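Local coordinates for protein neutral proteinase inhibitor ScNPI (Streptomyces caespitosus, PDB 4HWX) that probably inhibits peptidases of two classes at once, subtilisin-like serine peptidases among them, as a secreted homodimer with the Streptomyces subtilisin inhibitor fold, at residues V69-T80 / W92-M102; H40-L50 / L106-F114. All coordinates share one frame; numbering follows the deposited sequence.

Contact 1 (V69-T80 / W92-M102); sequences VCPMYFDPVTVT and WKHTFSNTCVM. With ACT (acetate ion), chain E.
V79 divides its two methyl branches: CG1 meets M102 CE at 3.5 Å, while CG2 lies 3.7 Å from W92 CZ3 and reaches the ring edge of F96. M102 runs out fully extended, CG anti to the backbone N (chi1 171°), and carries its sulfur across V77, SD lying 3.9 Å from V77 CG2. The F96 ring is wedged within its own segment, with H94 CD2 over the centre of one face and M102 CA over the other. This apolar layer covers an antiparallel pairing of strands 77-82 and 88-96, in which V77–F96 and V79–H94 are hydrogen-bonded pairs. On the other face, T78 OG1 and T95 OG1 come within 2.8 Å.

H94 NE2 donates almost straight to OXT of an acetate, probably from the crystallisation liquor, at 2.9 Å. Past the strand ends, S97 O receives D75 N, and N98 reaches into the loop. Its ND2 donates twice: to Y73 O at 2.9 Å, nearly straight (166°) and in the carbonyl plane, and to P71 O from above the carbonyl plane. Held flat by this pair, the amide turns OD1 to V101 N (3.0 Å), making N98 the N-cap of helix 99-105; ND2 lies above one face of the Y73 ring, offset toward its rim, ring and amide planes 51° apart. The C70–C100 disulfide ties the loop to the same helix, consistent with the rigid reactive-site loop by which this family blocks serine peptidases.

Strand 8-15 pairs with the far edge of strand 77-82, and its V13 packs against V77, V79 and M102, seating helix 99-105 on the sheet.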
loop_
_atom_site.group_PDB
_atom_site.type_symbol
_atom_site.label_atom_id
_atom_site.label_comp_id
_atom_site.label_asym_id
_atom_site.label_seq_id
_atom_site.Cartn_x
_atom_site.Cartn_y
_atom_site.Cartn_z
ATOM N N VAL A 69 -1.005 31.537 -6.513
ATOM C CA VAL A 69 -1.086 32.177 -5.204
ATOM C C VAL A 69 -1.895 31.264 -4.287
ATOM O O VAL A 69 -2.847 30.626 -4.742
ATOM C CB VAL A 69 -1.637 33.639 -5.238
ATOM C CG1 VAL A 69 -0.698 34.579 -6.010
ATOM C CG2 VAL A 69 -3.059 33.711 -5.807
ATOM N N CYS A 70 -1.517 31.184 -3.000
ATOM C CA CYS A 70 -2.231 30.340 -2.027
ATOM C C CYS A 70 -2.487 31.115 -0.738
ATOM O O CYS A 70 -1.629 31.917 -0.320
ATOM C CB CYS A 70 -1.446 29.057 -1.722
ATOM S SG CYS A 70 -1.542 27.765 -3.007
ATOM N N PRO A 71 -3.599 30.801 -0.038
ATOM C CA PRO A 71 -3.773 31.343 1.322
ATOM C C PRO A 71 -2.719 30.671 2.226
ATOM O O PRO A 71 -2.247 29.559 1.924
ATOM C CB PRO A 71 -5.216 30.961 1.676
ATOM C CG PRO A 71 -5.468 29.702 0.912
ATOM C CD PRO A 71 -4.667 29.825 -0.372
ATOM N N MET A 72 -2.345 31.330 3.329
ATOM C CA MET A 72 -1.266 30.805 4.182
ATOM C C MET A 72 -1.754 30.172 5.475
ATOM O O MET A 72 -0.925 29.805 6.308
ATOM C CB MET A 72 -0.252 31.920 4.487
ATOM C CG MET A 72 0.448 32.439 3.238
ATOM S SD MET A 72 1.781 31.354 2.757
ATOM C CE MET A 72 1.002 30.325 1.623
ATOM N N TYR A 73 -3.060 29.941 5.627
ATOM C CA TYR A 73 -3.526 29.270 6.846
ATOM C C TYR A 73 -2.935 27.867 6.925
ATOM O O TYR A 73 -2.653 27.233 5.886
ATOM C CB TYR A 73 -5.070 29.237 6.920
ATOM C CG TYR A 73 -5.728 28.531 5.755
ATOM C CD1 TYR A 73 -5.733 27.140 5.671
ATOM C CD2 TYR A 73 -6.448 29.244 4.798
ATOM C CE1 TYR A 73 -6.303 26.484 4.585
ATOM C CE2 TYR A 73 -7.070 28.596 3.732
ATOM C CZ TYR A 73 -6.983 27.212 3.626
ATOM O OH TYR A 73 -7.599 26.535 2.612
ATOM N N PHE A 74 -2.636 27.425 8.144
ATOM C CA PHE A 74 -2.067 26.102 8.373
ATOM C C PHE A 74 -3.210 25.137 8.637
ATOM O O PHE A 74 -3.916 25.259 9.640
ATOM C CB PHE A 74 -1.057 26.114 9.541
ATOM C CG PHE A 74 -0.438 24.772 9.862
ATOM C CD1 PHE A 74 0.436 24.157 8.972
ATOM C CD2 PHE A 74 -0.709 24.133 11.071
ATOM C CE1 PHE A 74 1.017 22.919 9.279
ATOM C CE2 PHE A 74 -0.110 22.904 11.385
ATOM C CZ PHE A 74 0.757 22.313 10.494
ATOM N N ASP A 75 -3.421 24.209 7.700
ATOM C CA ASP A 75 -4.474 23.205 7.804
ATOM C C ASP A 75 -3.890 22.023 7.055
ATOM O O ASP A 75 -4.165 21.844 5.872
ATOM C CB ASP A 75 -5.797 23.762 7.229
ATOM C CG ASP A 75 -7.016 22.938 7.553
ATOM O OD1 ASP A 75 -6.853 21.821 8.129
ATOM O OD2 ASP A 75 -8.140 23.421 7.284
ATOM N N PRO A 76 -2.942 21.317 7.719
ATOM C CA PRO A 76 -2.119 20.319 7.021
ATOM C C PRO A 76 -2.868 19.163 6.381
ATOM O O PRO A 76 -3.913 18.696 6.863
ATOM C CB PRO A 76 -1.156 19.822 8.110
ATOM C CG PRO A 76 -1.840 20.156 9.413
ATOM C CD PRO A 76 -2.483 21.483 9.115
ATOM N N VAL A 77 -2.302 18.731 5.254
ATOM C CA VAL A 77 -2.770 17.636 4.419
ATOM C C VAL A 77 -1.528 16.810 4.057
ATOM O O VAL A 77 -0.511 17.368 3.627
ATOM C CB VAL A 77 -3.609 18.116 3.183
ATOM C CG1 VAL A 77 -2.830 19.086 2.287
ATOM C CG2 VAL A 77 -4.120 16.935 2.358
ATOM N N THR A 78 -1.606 15.487 4.262
ATOM C CA THR A 78 -0.467 14.592 4.046
ATOM C C THR A 78 -0.765 13.575 2.959
ATOM O O THR A 78 -1.832 12.970 2.939
ATOM C CB THR A 78 -0.114 13.925 5.395
ATOM O OG1 THR A 78 0.256 14.971 6.309
ATOM C CG2 THR A 78 1.029 12.864 5.289
ATOM N N VAL A 79 0.187 13.407 2.041
ATOM C CA VAL A 79 0.112 12.406 0.983
ATOM C C VAL A 79 0.989 11.235 1.413
ATOM O O VAL A 79 2.016 11.445 2.066
ATOM C CB VAL A 79 0.478 12.920 -0.432
ATOM C CG1 VAL A 79 -0.557 13.906 -0.948
ATOM C CG2 VAL A 79 1.887 13.521 -0.501
ATOM N N THR A 80 0.565 10.012 1.098
ATOM C CA THR A 80 1.322 8.799 1.426
ATOM C C THR A 80 1.442 7.927 0.195
ATOM O O THR A 80 0.582 7.976 -0.684
ATOM C CB THR A 80 0.698 7.990 2.587
ATOM O OG1 THR A 80 -0.529 7.394 2.160
ATOM C CG2 THR A 80 0.509 8.795 3.857
ATOM N N TRP A 92 6.580 6.178 1.777
ATOM C CA TRP A 92 6.859 7.602 1.598
ATOM C C TRP A 92 5.674 8.450 2.017
ATOM O O TRP A 92 4.521 8.041 1.865
ATOM C CB TRP A 92 7.221 7.881 0.123
ATOM C CG TRP A 92 7.529 9.317 -0.224
ATOM C CD1 TRP A 92 8.744 9.938 -0.144
ATOM C CD2 TRP A 92 6.617 10.287 -0.761
ATOM N NE1 TRP A 92 8.647 11.235 -0.588
ATOM C CE2 TRP A 92 7.351 11.477 -0.981
ATOM C CE3 TRP A 92 5.256 10.256 -1.123
ATOM C CZ2 TRP A 92 6.765 12.631 -1.512
ATOM C CZ3 TRP A 92 4.685 11.389 -1.685
ATOM C CH2 TRP A 92 5.439 12.560 -1.881
ATOM N N LYS A 93 5.967 9.639 2.553
ATOM C CA LYS A 93 4.932 10.604 2.901
ATOM C C LYS A 93 5.471 12.031 2.765
ATOM O O LYS A 93 6.686 12.246 2.757
ATOM C CB LYS A 93 4.347 10.361 4.306
ATOM C CG LYS A 93 5.322 10.603 5.459
ATOM C CD LYS A 93 4.648 10.357 6.807
ATOM C CE LYS A 93 5.625 10.442 7.958
ATOM N NZ LYS A 93 4.996 10.060 9.254
ATOM N N HIS A 94 4.558 12.992 2.651
ATOM C CA HIS A 94 4.877 14.424 2.601
ATOM C C HIS A 94 3.689 15.190 3.097
ATOM O O HIS A 94 2.579 14.924 2.645
ATOM C CB HIS A 94 5.284 14.909 1.193
ATOM C CG HIS A 94 5.876 16.286 1.209
ATOM N ND1 HIS A 94 7.248 16.484 1.325
ATOM C CD2 HIS A 94 5.262 17.498 1.181
ATOM C CE1 HIS A 94 7.423 17.800 1.322
ATOM N NE2 HIS A 94 6.261 18.452 1.241
ATOM N N THR A 95 3.920 16.123 4.034
ATOM C CA THR A 95 2.886 16.990 4.627
ATOM C C THR A 95 2.971 18.390 4.011
ATOM O O THR A 95 4.047 18.983 3.970
ATOM C CB THR A 95 3.030 17.053 6.159
ATOM O OG1 THR A 95 2.949 15.731 6.681
ATOM C CG2 THR A 95 1.946 17.918 6.827
ATOM N N PHE A 96 1.841 18.886 3.509
ATOM C CA PHE A 96 1.719 20.227 2.947
ATOM C C PHE A 96 0.962 21.137 3.940
ATOM O O PHE A 96 0.115 20.642 4.683
ATOM C CB PHE A 96 1.000 20.181 1.590
ATOM C CG PHE A 96 1.709 19.372 0.527
ATOM C CD1 PHE A 96 2.735 19.935 -0.233
ATOM C CD2 PHE A 96 1.332 18.055 0.264
ATOM C CE1 PHE A 96 3.387 19.187 -1.222
ATOM C CE2 PHE A 96 1.967 17.314 -0.750
ATOM C CZ PHE A 96 2.990 17.885 -1.483
ATOM N N SER A 97 1.242 22.468 3.915
ATOM C CA SER A 97 0.628 23.506 4.778
ATOM C C SER A 97 -0.904 23.476 4.701
ATOM O O SER A 97 -1.572 23.634 5.717
ATOM C CB SER A 97 1.116 24.895 4.346
ATOM O OG SER A 97 2.527 24.991 4.390
ATOM N N ASN A 98 -1.443 23.310 3.477
ATOM C CA ASN A 98 -2.875 23.240 3.176
ATOM C C ASN A 98 -3.069 22.630 1.777
ATOM O O ASN A 98 -2.083 22.309 1.110
ATOM C CB ASN A 98 -3.551 24.629 3.302
ATOM C CG ASN A 98 -2.944 25.683 2.421
ATOM O OD1 ASN A 98 -2.755 25.480 1.227
ATOM N ND2 ASN A 98 -2.636 26.850 2.974
ATOM N N THR A 99 -4.327 22.450 1.350
ATOM C CA THR A 99 -4.629 21.827 0.054
ATOM C C THR A 99 -4.152 22.642 -1.125
ATOM O O THR A 99 -3.741 22.045 -2.129
ATOM C CB THR A 99 -6.120 21.534 -0.090
ATOM O OG1 THR A 99 -6.842 22.768 -0.032
ATOM C CG2 THR A 99 -6.612 20.538 0.961
ATOM N N CYS A 100 -4.205 23.989 -1.036
ATOM C CA CYS A 100 -3.735 24.839 -2.132
ATOM C C CYS A 100 -2.231 24.598 -2.367
ATOM O O CYS A 100 -1.799 24.470 -3.511
ATOM C CB CYS A 100 -4.023 26.313 -1.846
ATOM S SG CYS A 100 -3.553 27.426 -3.204
ATOM N N VAL A 101 -1.436 24.587 -1.285
ATOM C CA VAL A 101 0.026 24.373 -1.332
ATOM C C VAL A 101 0.329 22.954 -1.893
ATOM O O VAL A 101 1.230 22.780 -2.721
ATOM C CB VAL A 101 0.705 24.611 0.050
ATOM C CG1 VAL A 101 2.212 24.313 -0.016
ATOM C CG2 VAL A 101 0.473 26.049 0.534
ATOM N N MET A 102 -0.470 21.979 -1.493
ATOM C CA MET A 102 -0.344 20.615 -2.003
ATOM C C MET A 102 -0.520 20.587 -3.510
ATOM O O MET A 102 0.349 20.054 -4.218
ATOM C CB MET A 102 -1.373 19.691 -1.336
ATOM C CG MET A 102 -1.419 18.334 -1.996
ATOM S SD MET A 102 -2.511 17.182 -1.140
ATOM C CE MET A 102 -2.882 16.032 -2.565
HETATM C C ACT E . 6.667 21.929 0.647
HETATM O O ACT E . 7.109 23.010 1.097
HETATM O OXT ACT E . 5.759 21.347 1.229
HETATM C CH3 ACT E . 7.269 21.339 -0.604
HETATM O O HOH W 1 -6.233 25.549 0.623
HETATM O O HOH W 2 -9.022 23.479 1.817
#

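Contact 2 (H40-L50 / L106-F114); sequences HPAPRAACDAL and LNSNPVYAF
H40 and the P110–V111 turn join the start of helix 43-52 to the C-terminal tail, which in this Streptomyces subtilisin inhibitor fold ends as an irregular segment beside that helix. The tail's shape comes partly from an Asx turn: N109 OD1 takes V111 N on a lone pair, in the carbonyl plane.

Hydrogen bonding across the contact centres on one imidazole. H40 NE2 donates to V111 O at 2.9 Å; the acceptor lies in the ring plane, although the donor stands 48° out of the carbonyl plane. A second bond from NE2, to P110 O, is weak and strongly bent. On the ring's other nitrogen, ND1 accepts A42 N at 3.0 Å, an assignment consistent with a neutral ring protonated at NE2. With CG anti to the backbone N (chi1 -165°), the ring is directed at the tail while A46 CB covers one face and P41 CD the opposite one. A leucine here would probably leave V111 O and A42 N without their mates, and the tail less firmly tied to the helix start.

Apolar contacts fill most of the remainder. The small side chains of the helix let P110 come close, its CB 3.8 Å from A45 CB, and V111 CG2 settles against A49 CB at 3.8 Å and against L50 CD2. L50 and V111 also touch F11 of strand 8-15, which places the contact over the sheet. At the chain end P41 CD meets F114 CB at 3.8 Å. Of another kind is the close approach of P41 CG to the carbonyl oxygen A113 O, 3.3 Å.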
loop_
_atom_site.group_PDB
_atom_site.type_symbol
_atom_site.label_atom_id
_atom_site.label_comp_id
_atom_site.label_asym_id
_atom_site.label_seq_id
_atom_site.Cartn_x
_atom_site.Cartn_y
_atom_site.Cartn_z
ATOM N N HIS A 40 -6.919 3.840 -9.354
ATOM C CA HIS A 40 -6.334 5.090 -9.834
ATOM C C HIS A 40 -7.022 5.487 -11.170
ATOM O O HIS A 40 -7.208 4.617 -12.020
ATOM C CB HIS A 40 -4.803 4.981 -9.990
ATOM C CG HIS A 40 -4.164 6.319 -10.121
ATOM N ND1 HIS A 40 -4.261 7.047 -11.289
ATOM C CD2 HIS A 40 -3.484 7.049 -9.202
ATOM C CE1 HIS A 40 -3.651 8.195 -11.050
ATOM N NE2 HIS A 40 -3.149 8.238 -9.815
ATOM N N PRO A 41 -7.463 6.749 -11.356
ATOM C CA PRO A 41 -8.213 7.086 -12.583
ATOM C C PRO A 41 -7.369 7.215 -13.864
ATOM O O PRO A 41 -7.944 7.173 -14.952
ATOM C CB PRO A 41 -8.887 8.409 -12.238
ATOM C CG PRO A 41 -8.077 9.000 -11.176
ATOM C CD PRO A 41 -7.376 7.910 -10.439
ATOM N N ALA A 42 -6.033 7.346 -13.752
ATOM C CA ALA A 42 -5.124 7.439 -14.921
ATOM C C ALA A 42 -3.958 6.472 -14.661
ATOM O O ALA A 42 -2.853 6.923 -14.361
ATOM C CB ALA A 42 -4.647 8.882 -15.105
ATOM N N PRO A 43 -4.211 5.132 -14.646
ATOM C CA PRO A 43 -3.164 4.193 -14.203
ATOM C C PRO A 43 -1.846 4.225 -14.976
ATOM O O PRO A 43 -0.805 4.318 -14.330
ATOM C CB PRO A 43 -3.821 2.823 -14.321
ATOM C CG PRO A 43 -5.267 3.083 -14.318
ATOM C CD PRO A 43 -5.467 4.416 -14.948
ATOM N N ARG A 44 -1.871 4.142 -16.323
ATOM C CA ARG A 44 -0.614 4.140 -17.079
ATOM C C ARG A 44 0.181 5.429 -16.867
ATOM O O ARG A 44 1.392 5.354 -16.664
ATOM C CB ARG A 44 -0.834 3.869 -18.575
ATOM C CG ARG A 44 0.491 3.613 -19.308
ATOM C CD ARG A 44 1.139 2.312 -18.874
ATOM N NE ARG A 44 0.484 1.166 -19.507
ATOM C CZ ARG A 44 0.817 -0.100 -19.288
ATOM N NH1 ARG A 44 1.780 -0.399 -18.430
ATOM N NH2 ARG A 44 0.191 -1.078 -19.930
ATOM N N ALA A 45 -0.494 6.594 -16.877
ATOM C CA ALA A 45 0.149 7.891 -16.658
ATOM C C ALA A 45 0.815 7.967 -15.255
ATOM O O ALA A 45 1.939 8.485 -15.135
ATOM C CB ALA A 45 -0.861 9.014 -16.836
ATOM N N ALA A 46 0.144 7.414 -14.212
ATOM C CA ALA A 46 0.691 7.358 -12.843
ATOM C C ALA A 46 1.927 6.413 -12.810
ATOM O O ALA A 46 2.956 6.787 -12.257
ATOM C CB ALA A 46 -0.386 6.876 -11.872
ATOM N N CYS A 47 1.847 5.236 -13.469
ATOM C CA CYS A 47 2.970 4.281 -13.574
ATOM C C CYS A 47 4.200 4.940 -14.199
ATOM O O CYS A 47 5.292 4.808 -13.637
ATOM C CB CYS A 47 2.560 3.045 -14.364
ATOM S SG CYS A 47 1.330 2.034 -13.513
ATOM N N ASP A 48 4.016 5.661 -15.342
ATOM C CA ASP A 48 5.072 6.409 -16.052
ATOM C C ASP A 48 5.704 7.449 -15.107
ATOM O O ASP A 48 6.931 7.578 -15.052
ATOM C CB ASP A 48 4.499 7.145 -17.292
ATOM C CG ASP A 48 3.906 6.321 -18.429
ATOM O OD1 ASP A 48 4.318 5.166 -18.602
ATOM O OD2 ASP A 48 3.034 6.862 -19.166
ATOM N N ALA A 49 4.844 8.202 -14.383
ATOM C CA ALA A 49 5.269 9.255 -13.442
ATOM C C ALA A 49 6.125 8.665 -12.314
ATOM O O ALA A 49 7.193 9.211 -12.017
ATOM C CB ALA A 49 4.064 9.991 -12.876
ATOM N N LEU A 50 5.724 7.493 -11.778
ATOM C CA LEU A 50 6.495 6.786 -10.736
ATOM C C LEU A 50 7.846 6.332 -11.266
ATOM O O LEU A 50 8.879 6.541 -10.620
ATOM C CB LEU A 50 5.704 5.573 -10.216
ATOM C CG LEU A 50 4.512 5.888 -9.339
ATOM C CD1 LEU A 50 3.795 4.601 -8.959
ATOM C CD2 LEU A 50 4.933 6.683 -8.096
ATOM N N LEU A 106 2.310 19.568 -6.315
ATOM C CA LEU A 106 2.153 18.246 -6.900
ATOM C C LEU A 106 1.782 18.333 -8.354
ATOM O O LEU A 106 1.180 17.389 -8.872
ATOM C CB LEU A 106 1.177 17.352 -6.119
ATOM C CG LEU A 106 1.822 16.608 -4.954
ATOM C CD1 LEU A 106 0.768 15.866 -4.147
ATOM C CD2 LEU A 106 2.937 15.636 -5.430
ATOM N N ASN A 107 2.187 19.460 -9.023
ATOM C CA ASN A 107 2.079 19.731 -10.468
ATOM C C ASN A 107 0.623 19.569 -10.869
ATOM O O ASN A 107 -0.265 20.240 -10.337
ATOM C CB ASN A 107 3.003 18.694 -11.191
ATOM C CG ASN A 107 3.518 19.009 -12.564
ATOM O OD1 ASN A 107 3.270 18.261 -13.517
ATOM N ND2 ASN A 107 4.391 20.000 -12.660
ATOM N N SER A 108 0.405 18.654 -11.793
ATOM C CA SER A 108 -0.834 18.054 -12.257
ATOM C C SER A 108 -0.436 16.585 -12.457
ATOM O O SER A 108 -0.976 15.868 -13.309
ATOM C CB SER A 108 -1.362 18.752 -13.507
ATOM O OG SER A 108 -2.219 19.821 -13.145
ATOM N N ASN A 109 0.581 16.173 -11.634
ATOM C CA ASN A 109 1.229 14.872 -11.569
ATOM C C ASN A 109 0.169 13.812 -11.490
ATOM O O ASN A 109 -0.679 13.855 -10.592
ATOM C CB ASN A 109 2.180 14.803 -10.370
ATOM C CG ASN A 109 3.156 13.664 -10.404
ATOM O OD1 ASN A 109 2.794 12.517 -10.220
ATOM N ND2 ASN A 109 4.411 13.961 -10.644
ATOM N N PRO A 110 0.146 12.882 -12.454
ATOM C CA PRO A 110 -0.934 11.878 -12.466
ATOM C C PRO A 110 -1.062 11.092 -11.151
ATOM O O PRO A 110 -2.175 10.758 -10.781
ATOM C CB PRO A 110 -0.538 10.962 -13.626
ATOM C CG PRO A 110 0.270 11.837 -14.517
ATOM C CD PRO A 110 1.062 12.699 -13.597
ATOM N N VAL A 111 0.060 10.859 -10.422
ATOM C CA VAL A 111 0.081 10.060 -9.186
ATOM C C VAL A 111 -0.990 10.530 -8.193
ATOM O O VAL A 111 -1.784 9.690 -7.764
ATOM C CB VAL A 111 1.483 9.979 -8.528
ATOM C CG1 VAL A 111 1.423 9.198 -7.212
ATOM C CG2 VAL A 111 2.482 9.323 -9.480
ATOM N N TYR A 112 -1.044 11.833 -7.871
ATOM C CA TYR A 112 -2.045 12.335 -6.929
ATOM C C TYR A 112 -3.221 13.042 -7.622
ATOM O O TYR A 112 -3.938 13.809 -6.975
ATOM C CB TYR A 112 -1.401 13.215 -5.847
ATOM C CG TYR A 112 -0.598 12.363 -4.888
ATOM C CD1 TYR A 112 -1.236 11.574 -3.924
ATOM C CD2 TYR A 112 0.778 12.202 -5.052
ATOM C CE1 TYR A 112 -0.515 10.694 -3.111
ATOM C CE2 TYR A 112 1.514 11.362 -4.210
ATOM C CZ TYR A 112 0.864 10.613 -3.240
ATOM O OH TYR A 112 1.582 9.765 -2.426
ATOM N N ALA A 113 -3.486 12.707 -8.895
ATOM C CA ALA A 113 -4.637 13.275 -9.617
ATOM C C ALA A 113 -5.872 12.378 -9.375
ATOM O O ALA A 113 -6.333 11.661 -10.272
ATOM C CB ALA A 113 -4.322 13.423 -11.106
ATOM N N PHE A 114 -6.347 12.365 -8.109
ATOM C CA PHE A 114 -7.519 11.589 -7.662
ATOM C C PHE A 114 -8.201 12.266 -6.464
ATOM O O PHE A 114 -7.532 13.068 -5.784
ATOM C CB PHE A 114 -7.140 10.128 -7.325
ATOM C CG PHE A 114 -6.229 9.922 -6.134
ATOM C CD1 PHE A 114 -6.755 9.727 -4.861
ATOM C CD2 PHE A 114 -4.848 9.847 -6.300
ATOM C CE1 PHE A 114 -5.913 9.512 -3.762
ATOM C CE2 PHE A 114 -4.005 9.627 -5.199
ATOM C CZ PHE A 114 -4.541 9.460 -3.939
ATOM O OXT PHE A 114 -9.380 11.938 -6.172
#

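From the N terminus the chain lays down strands 8-15, 23-32 and 36-37, reaches 40-50, the first half of contact 2, and runs on to 69-80. Contact 1 then closes the short loop of 11 residues, mostly strand, joining strand 77-82 to strand 88-96 and the disulfide-bound loop to helix 99-105. Only afterwards does 106-114 return to helix 43-52, so contact 2 encloses contact 1 entirely. The two lie about 18 Å apart, centre to centre, yet Y112 bridges them: its OH sits 2.7 Å from T80 O, a probable hydrogen bond, and its ring packs on V79.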